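Local coordinates for protein iron transport multicopper oxidase FET3 (Saccharomyces cerevisiae, PDB 1ZPU) that oxidises ferrous to ferric iron, using copper ions and reducing oxygen to water, so that the permease FTR1 can carry the iron into the cell, at residues R43-T57 with Q80-T94. Sequence-based numbering, arbitrary orientation.
Sequences RVQIYLTNGMNNTNT and QCPIAPGSTMLYNFT. With NAG (2-acetamido-2-deoxy-beta-D-glucopyranose), chain K; NAG (2-acetamido-2-deoxy-beta-D-glucopyranose), chain J.
Arg-43 and Asn-92 meet where two antiparallel strands, 43-49 and 88-94, pair in the first cupredoxin-like (plastocyanin-like) domain of this multicopper oxidase, a worked example of a sheet with one face packed in the domain core and the other bearing a glycan. Val-44, Ile-46, Tyr-91 and Phe-93 line the buried face; Val-44 and Phe-93 also pack on Phe-120 of strand 117-123. The N-glycan is joined to Asn-92 through ND2. From CB of Arg-43, CG stands anti to the backbone N (chi1 -178°), which carries the chain alongside Asn-92. CG passes beside Asn-92 OD1 and CD comes to 3.5 Å from that oxygen. After a bend at chi3, NE runs between Asn-92 OD1 and the sugar, and CZ lies 3.6 Å from C5 of the NAG on Asn-92, which covers one guanidinium face. NH2 reaches 3.6 Å from C6 of that NAG; NH1 donates to Asn-92 OD1 at 2.9 Å, from above the carbonyl plane, the two flat groups 82° apart. An alanine here is likely to leave Asn-92 OD1 without this donor and the first sugar freer to swing. Farther along, Asn-50 ND2 donates hydrogen bonds to Thr-55 O and Ile-83 O, while its OD1 closes an Asx turn with Met-52 N. On the glycan-bearing face, Leu-90 CD1 stands 3.7 Å from the centroid of the Tyr-47 ring, a CH-pi contact just 8° off the ring normal.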
loop_
_atom_site.group_PDB
_atom_site.type_symbol
_atom_site.label_atom_id
_atom_site.label_comp_id
_atom_site.label_asym_id
_atom_site.label_seq_id
_atom_site.Cartn_x
_atom_site.Cartn_y
_atom_site.Cartn_z
ATOM N N ARG A 43 -13.463 -15.727 9.846
ATOM C CA ARG A 43 -13.889 -15.557 8.466
ATOM C C ARG A 43 -14.492 -14.166 8.289
ATOM O O ARG A 43 -15.297 -13.724 9.097
ATOM C CB ARG A 43 -14.895 -16.640 8.066
ATOM C CG ARG A 43 -15.348 -16.550 6.614
ATOM C CD ARG A 43 -16.186 -17.745 6.177
ATOM N NE ARG A 43 -15.427 -18.995 6.159
ATOM C CZ ARG A 43 -14.580 -19.360 5.200
ATOM N NH1 ARG A 43 -14.368 -18.571 4.156
ATOM N NH2 ARG A 43 -13.947 -20.522 5.284
ATOM N N VAL A 44 -14.085 -13.479 7.230
ATOM C CA VAL A 44 -14.646 -12.171 6.894
ATOM C C VAL A 44 -15.375 -12.269 5.566
ATOM O O VAL A 44 -14.794 -12.681 4.560
ATOM C CB VAL A 44 -13.558 -11.045 6.821
ATOM C CG1 VAL A 44 -14.191 -9.701 6.503
ATOM C CG2 VAL A 44 -12.772 -10.941 8.125
ATOM N N GLN A 45 -16.649 -11.898 5.579
ATOM C CA GLN A 45 -17.481 -11.898 4.376
ATOM C C GLN A 45 -18.062 -10.509 4.089
ATOM O O GLN A 45 -19.030 -10.095 4.720
ATOM C CB GLN A 45 -18.600 -12.922 4.511
ATOM C CG GLN A 45 -18.114 -14.338 4.790
ATOM C CD GLN A 45 -19.257 -15.327 4.962
ATOM O OE1 GLN A 45 -20.344 -14.958 5.384
ATOM N NE2 GLN A 45 -19.010 -16.587 4.643
ATOM N N ILE A 46 -17.466 -9.799 3.134
ATOM C CA ILE A 46 -17.938 -8.472 2.762
ATOM C C ILE A 46 -18.674 -8.492 1.425
ATOM O O ILE A 46 -18.114 -8.875 0.400
ATOM C CB ILE A 46 -16.784 -7.435 2.729
ATOM C CG1 ILE A 46 -15.990 -7.503 4.028
ATOM C CG2 ILE A 46 -17.329 -6.027 2.532
ATOM C CD1 ILE A 46 -14.706 -6.824 3.984
ATOM N N TYR A 47 -19.942 -8.094 1.457
ATOM C CA TYR A 47 -20.710 -7.854 0.250
ATOM C C TYR A 47 -20.502 -6.409 -0.147
ATOM O O TYR A 47 -21.105 -5.510 0.443
ATOM C CB TYR A 47 -22.202 -8.078 0.500
ATOM C CG TYR A 47 -22.569 -9.521 0.665
ATOM C CD1 TYR A 47 -22.695 -10.086 1.934
ATOM C CD2 TYR A 47 -22.794 -10.335 -0.446
ATOM C CE1 TYR A 47 -23.037 -11.433 2.090
ATOM C CE2 TYR A 47 -23.131 -11.667 -0.293
ATOM C CZ TYR A 47 -23.251 -12.211 0.976
ATOM O OH TYR A 47 -23.587 -13.538 1.131
ATOM N N LEU A 48 -19.642 -6.172 -1.132
ATOM C CA LEU A 48 -19.437 -4.813 -1.627
ATOM C C LEU A 48 -20.347 -4.570 -2.822
ATOM O O LEU A 48 -20.357 -5.345 -3.781
ATOM C CB LEU A 48 -17.983 -4.565 -2.019
ATOM C CG LEU A 48 -17.352 -3.188 -1.796
ATOM C CD1 LEU A 48 -16.097 -3.070 -2.637
ATOM C CD2 LEU A 48 -18.263 -2.022 -2.085
ATOM N N THR A 49 -21.125 -3.499 -2.749
ATOM C CA THR A 49 -21.988 -3.116 -3.847
ATOM C C THR A 49 -21.555 -1.778 -4.404
ATOM O O THR A 49 -21.467 -0.795 -3.688
ATOM C CB THR A 49 -23.459 -3.030 -3.418
ATOM O OG1 THR A 49 -23.842 -4.265 -2.810
ATOM C CG2 THR A 49 -24.359 -2.755 -4.625
ATOM N N ASN A 50 -21.302 -1.752 -5.702
ATOM C CA ASN A 50 -20.998 -0.516 -6.395
ATOM C C ASN A 50 -22.263 0.309 -6.620
ATOM O O ASN A 50 -23.067 0.001 -7.498
ATOM C CB ASN A 50 -20.325 -0.817 -7.739
ATOM C CG ASN A 50 -19.769 0.422 -8.399
ATOM O OD1 ASN A 50 -19.992 1.537 -7.931
ATOM N ND2 ASN A 50 -19.028 0.237 -9.482
ATOM N N GLY A 51 -22.432 1.353 -5.815
ATOM C CA GLY A 51 -23.581 2.246 -5.945
ATOM C C GLY A 51 -23.216 3.570 -6.586
ATOM O O GLY A 51 -24.013 4.508 -6.579
ATOM N N MET A 52 -21.999 3.645 -7.123
ATOM C CA MET A 52 -21.524 4.838 -7.828
ATOM C C MET A 52 -21.997 4.791 -9.268
ATOM O O MET A 52 -22.105 3.713 -9.850
ATOM C CB MET A 52 -20.002 4.944 -7.770
ATOM C CG MET A 52 -19.495 5.530 -6.504
ATOM S SD MET A 52 -17.780 5.046 -6.146
ATOM C CE MET A 52 -17.785 3.328 -6.691
ATOM N N ASN A 53 -22.265 5.958 -9.840
ATOM C CA ASN A 53 -23.016 6.028 -11.100
ATOM C C ASN A 53 -22.243 5.665 -12.371
ATOM O O ASN A 53 -22.831 5.296 -13.385
ATOM C CB ASN A 53 -23.605 7.428 -11.273
ATOM C CG ASN A 53 -24.886 7.416 -12.059
ATOM O OD1 ASN A 53 -25.869 6.803 -11.640
ATOM N ND2 ASN A 53 -24.891 8.091 -13.209
ATOM N N ASN A 54 -20.922 5.764 -12.303
ATOM C CA ASN A 54 -20.115 5.847 -13.516
ATOM C C ASN A 54 -18.702 5.250 -13.379
ATOM O O ASN A 54 -18.020 5.066 -14.381
ATOM C CB ASN A 54 -20.025 7.324 -13.912
ATOM C CG ASN A 54 -19.423 8.202 -12.772
ATOM O OD1 ASN A 54 -19.442 7.833 -11.563
ATOM N ND2 ASN A 54 -18.882 9.364 -13.163
ATOM N N THR A 55 -18.267 4.952 -12.155
ATOM C CA THR A 55 -16.966 4.322 -11.941
ATOM C C THR A 55 -17.100 2.819 -11.691
ATOM O O THR A 55 -18.168 2.342 -11.294
ATOM C CB THR A 55 -16.261 4.928 -10.720
ATOM O OG1 THR A 55 -16.912 6.148 -10.342
ATOM C CG2 THR A 55 -14.784 5.183 -11.021
ATOM N N ASN A 56 -16.015 2.079 -11.917
ATOM C CA ASN A 56 -15.885 0.728 -11.367
ATOM C C ASN A 56 -15.399 0.795 -9.898
ATOM O O ASN A 56 -15.039 1.877 -9.425
ATOM C CB ASN A 56 -14.953 -0.112 -12.243
ATOM C CG ASN A 56 -15.540 -0.398 -13.640
ATOM O OD1 ASN A 56 -16.757 -0.501 -13.802
ATOM N ND2 ASN A 56 -14.660 -0.555 -14.647
ATOM N N THR A 57 -15.424 -0.330 -9.178
ATOM C CA THR A 57 -14.811 -0.406 -7.836
ATOM C C THR A 57 -14.095 -1.724 -7.590
ATOM O O THR A 57 -14.226 -2.668 -8.361
ATOM C CB THR A 57 -15.821 -0.236 -6.660
ATOM O OG1 THR A 57 -17.068 0.295 -7.126
ATOM C CG2 THR A 57 -15.237 0.654 -5.581
ATOM N N GLN A 80 -9.345 -10.246 -10.136
ATOM C CA GLN A 80 -10.774 -10.143 -10.383
ATOM C C GLN A 80 -10.953 -9.178 -11.536
ATOM O O GLN A 80 -10.018 -8.471 -11.895
ATOM C CB GLN A 80 -11.464 -9.534 -9.172
ATOM C CG GLN A 80 -11.041 -8.088 -8.931
ATOM C CD GLN A 80 -11.714 -7.460 -7.748
ATOM O OE1 GLN A 80 -11.488 -7.847 -6.597
ATOM N NE2 GLN A 80 -12.539 -6.464 -8.020
ATOM N N CYS A 81 -12.146 -9.138 -12.114
ATOM C CA CYS A 81 -12.481 -8.049 -13.017
ATOM C C CYS A 81 -13.156 -6.958 -12.167
ATOM O O CYS A 81 -13.570 -7.243 -11.041
ATOM C CB CYS A 81 -13.341 -8.546 -14.176
ATOM S SG CYS A 81 -14.811 -9.377 -13.638
ATOM N N PRO A 82 -13.227 -5.704 -12.671
ATOM C CA PRO A 82 -13.742 -4.584 -11.873
ATOM C C PRO A 82 -15.222 -4.715 -11.548
ATOM O O PRO A 82 -15.973 -5.302 -12.342
ATOM C CB PRO A 82 -13.550 -3.379 -12.803
ATOM C CG PRO A 82 -12.557 -3.804 -13.809
ATOM C CD PRO A 82 -12.831 -5.251 -14.018
ATOM N N ILE A 83 -15.636 -4.171 -10.403
ATOM C CA ILE A 83 -17.044 -4.183 -10.024
ATOM C C ILE A 83 -17.793 -3.057 -10.721
ATOM O O ILE A 83 -17.567 -1.882 -10.441
ATOM C CB ILE A 83 -17.273 -4.079 -8.504
ATOM C CG1 ILE A 83 -16.475 -5.134 -7.756
ATOM C CG2 ILE A 83 -18.755 -4.229 -8.166
ATOM C CD1 ILE A 83 -16.154 -4.729 -6.337
ATOM N N ALA A 84 -18.691 -3.438 -11.625
ATOM C CA ALA A 84 -19.498 -2.489 -12.386
ATOM C C ALA A 84 -20.600 -1.868 -11.527
ATOM O O ALA A 84 -21.068 -2.497 -10.579
ATOM C CB ALA A 84 -20.110 -3.180 -13.595
ATOM N N PRO A 85 -21.014 -0.625 -11.852
ATOM C CA PRO A 85 -22.155 -0.010 -11.172
ATOM C C PRO A 85 -23.366 -0.937 -11.111
ATOM O O PRO A 85 -23.772 -1.491 -12.133
ATOM C CB PRO A 85 -22.461 1.212 -12.041
ATOM C CG PRO A 85 -21.159 1.572 -12.649
ATOM C CD PRO A 85 -20.415 0.284 -12.850
ATOM N N GLY A 86 -23.920 -1.108 -9.914
ATOM C CA GLY A 86 -25.065 -1.982 -9.683
ATOM C C GLY A 86 -24.697 -3.365 -9.172
ATOM O O GLY A 86 -25.509 -4.022 -8.514
ATOM N N SER A 87 -23.474 -3.801 -9.468
ATOM C CA SER A 87 -23.024 -5.149 -9.126
ATOM C C SER A 87 -22.528 -5.286 -7.683
ATOM O O SER A 87 -22.162 -4.304 -7.035
ATOM C CB SER A 87 -21.972 -5.635 -10.124
ATOM O OG SER A 87 -22.555 -5.848 -11.409
ATOM N N THR A 88 -22.546 -6.519 -7.190
ATOM C CA THR A 88 -22.161 -6.838 -5.823
ATOM C C THR A 88 -21.125 -7.950 -5.837
ATOM O O THR A 88 -21.414 -9.058 -6.277
ATOM C CB THR A 88 -23.374 -7.351 -4.994
ATOM O OG1 THR A 88 -24.419 -6.372 -4.982
ATOM C CG2 THR A 88 -22.959 -7.680 -3.555
ATOM N N MET A 89 -19.927 -7.666 -5.345
ATOM C CA MET A 89 -18.932 -8.714 -5.184
ATOM C C MET A 89 -18.836 -9.159 -3.722
ATOM O O MET A 89 -18.871 -8.335 -2.807
ATOM C CB MET A 89 -17.582 -8.286 -5.769
ATOM C CG MET A 89 -16.379 -9.100 -5.289
ATOM S SD MET A 89 -15.023 -9.343 -6.462
ATOM C CE MET A 89 -15.053 -7.845 -7.413
ATOM N N LEU A 90 -18.758 -10.471 -3.518
ATOM C CA LEU A 90 -18.572 -11.024 -2.195
ATOM C C LEU A 90 -17.110 -11.360 -1.979
ATOM O O LEU A 90 -16.538 -12.177 -2.696
ATOM C CB LEU A 90 -19.457 -12.251 -1.983
ATOM C CG LEU A 90 -19.232 -13.064 -0.702
ATOM C CD1 LEU A 90 -19.469 -12.246 0.579
ATOM C CD2 LEU A 90 -20.098 -14.293 -0.725
ATOM N N TYR A 91 -16.509 -10.699 -0.997
ATOM C CA TYR A 91 -15.155 -11.000 -0.561
ATOM C C TYR A 91 -15.258 -11.942 0.635
ATOM O O TYR A 91 -15.748 -11.559 1.691
ATOM C CB TYR A 91 -14.402 -9.702 -0.211
ATOM C CG TYR A 91 -14.059 -8.849 -1.422
ATOM C CD1 TYR A 91 -14.866 -7.780 -1.804
ATOM C CD2 TYR A 91 -12.932 -9.125 -2.196
ATOM C CE1 TYR A 91 -14.560 -6.997 -2.932
ATOM C CE2 TYR A 91 -12.609 -8.349 -3.321
ATOM C CZ TYR A 91 -13.428 -7.288 -3.686
ATOM O OH TYR A 91 -13.103 -6.528 -4.799
ATOM N N ASN A 92 -14.807 -13.178 0.453
ATOM C CA ASN A 92 -15.020 -14.237 1.422
ATOM C C ASN A 92 -13.700 -14.925 1.676
ATOM O O ASN A 92 -13.217 -15.674 0.836
ATOM C CB ASN A 92 -16.039 -15.219 0.852
ATOM C CG ASN A 92 -16.532 -16.237 1.861
ATOM O OD1 ASN A 92 -15.924 -16.445 2.921
ATOM N ND2 ASN A 92 -17.663 -16.871 1.531
ATOM N N PHE A 93 -13.108 -14.654 2.833
ATOM C CA PHE A 93 -11.769 -15.147 3.142
ATOM C C PHE A 93 -11.556 -15.337 4.631
ATOM O O PHE A 93 -12.227 -14.716 5.447
ATOM C CB PHE A 93 -10.695 -14.218 2.564
ATOM C CG PHE A 93 -10.721 -12.820 3.124
ATOM C CD1 PHE A 93 -9.918 -12.471 4.202
ATOM C CD2 PHE A 93 -11.525 -11.844 2.560
ATOM C CE1 PHE A 93 -9.927 -11.168 4.720
ATOM C CE2 PHE A 93 -11.539 -10.542 3.077
ATOM C CZ PHE A 93 -10.739 -10.206 4.155
ATOM N N THR A 94 -10.613 -16.205 4.974
ATOM C CA THR A 94 -10.227 -16.423 6.362
ATOM C C THR A 94 -8.936 -15.679 6.625
ATOM O O THR A 94 -8.320 -15.135 5.703
ATOM C CB THR A 94 -10.000 -17.894 6.665
ATOM O OG1 THR A 94 -10.309 -18.665 5.504
ATOM C CG2 THR A 94 -10.878 -18.340 7.809
HETATM C C1 NAG K . -17.799 -18.224 2.005
HETATM C C2 NAG K . -18.955 -18.959 1.319
HETATM C C3 NAG K . -19.211 -20.270 2.048
HETATM C C4 NAG K . -17.930 -21.094 2.056
HETATM C C5 NAG K . -16.676 -20.284 2.408
HETATM C C6 NAG K . -15.418 -21.052 2.000
HETATM C C7 NAG K . -21.081 -17.727 1.907
HETATM C C8 NAG K . -21.964 -18.704 2.648
HETATM N N2 NAG K . -20.173 -18.192 1.053
HETATM O O3 NAG K . -20.209 -21.008 1.365
HETATM O O4 NAG K . -18.094 -22.166 2.957
HETATM O O5 NAG K . -16.647 -19.012 1.774
HETATM O O6 NAG K . -15.634 -21.731 0.778
HETATM O O7 NAG K . -21.234 -16.521 2.064
HETATM C C1 NAG J . -15.034 0.166 -15.840
HETATM C C2 NAG J . -14.303 1.252 -16.655
HETATM C C3 NAG J . -14.408 1.032 -18.174
HETATM C C4 NAG J . -14.182 -0.427 -18.584
HETATM C C5 NAG J . -14.901 -1.431 -17.684
HETATM C C6 NAG J . -13.928 -2.450 -17.065
HETATM C C7 NAG J . -13.789 3.445 -15.725
HETATM C C8 NAG J . -13.046 4.425 -16.596
HETATM N N2 NAG J . -14.683 2.625 -16.312
HETATM O O3 NAG J . -13.432 1.823 -18.828
HETATM O O4 NAG J . -14.639 -0.596 -19.901
HETATM O O5 NAG J . -15.692 -0.741 -16.709
HETATM O O6 NAG J . -13.287 -3.223 -18.061
HETATM O O7 NAG J . -13.533 3.411 -14.504
#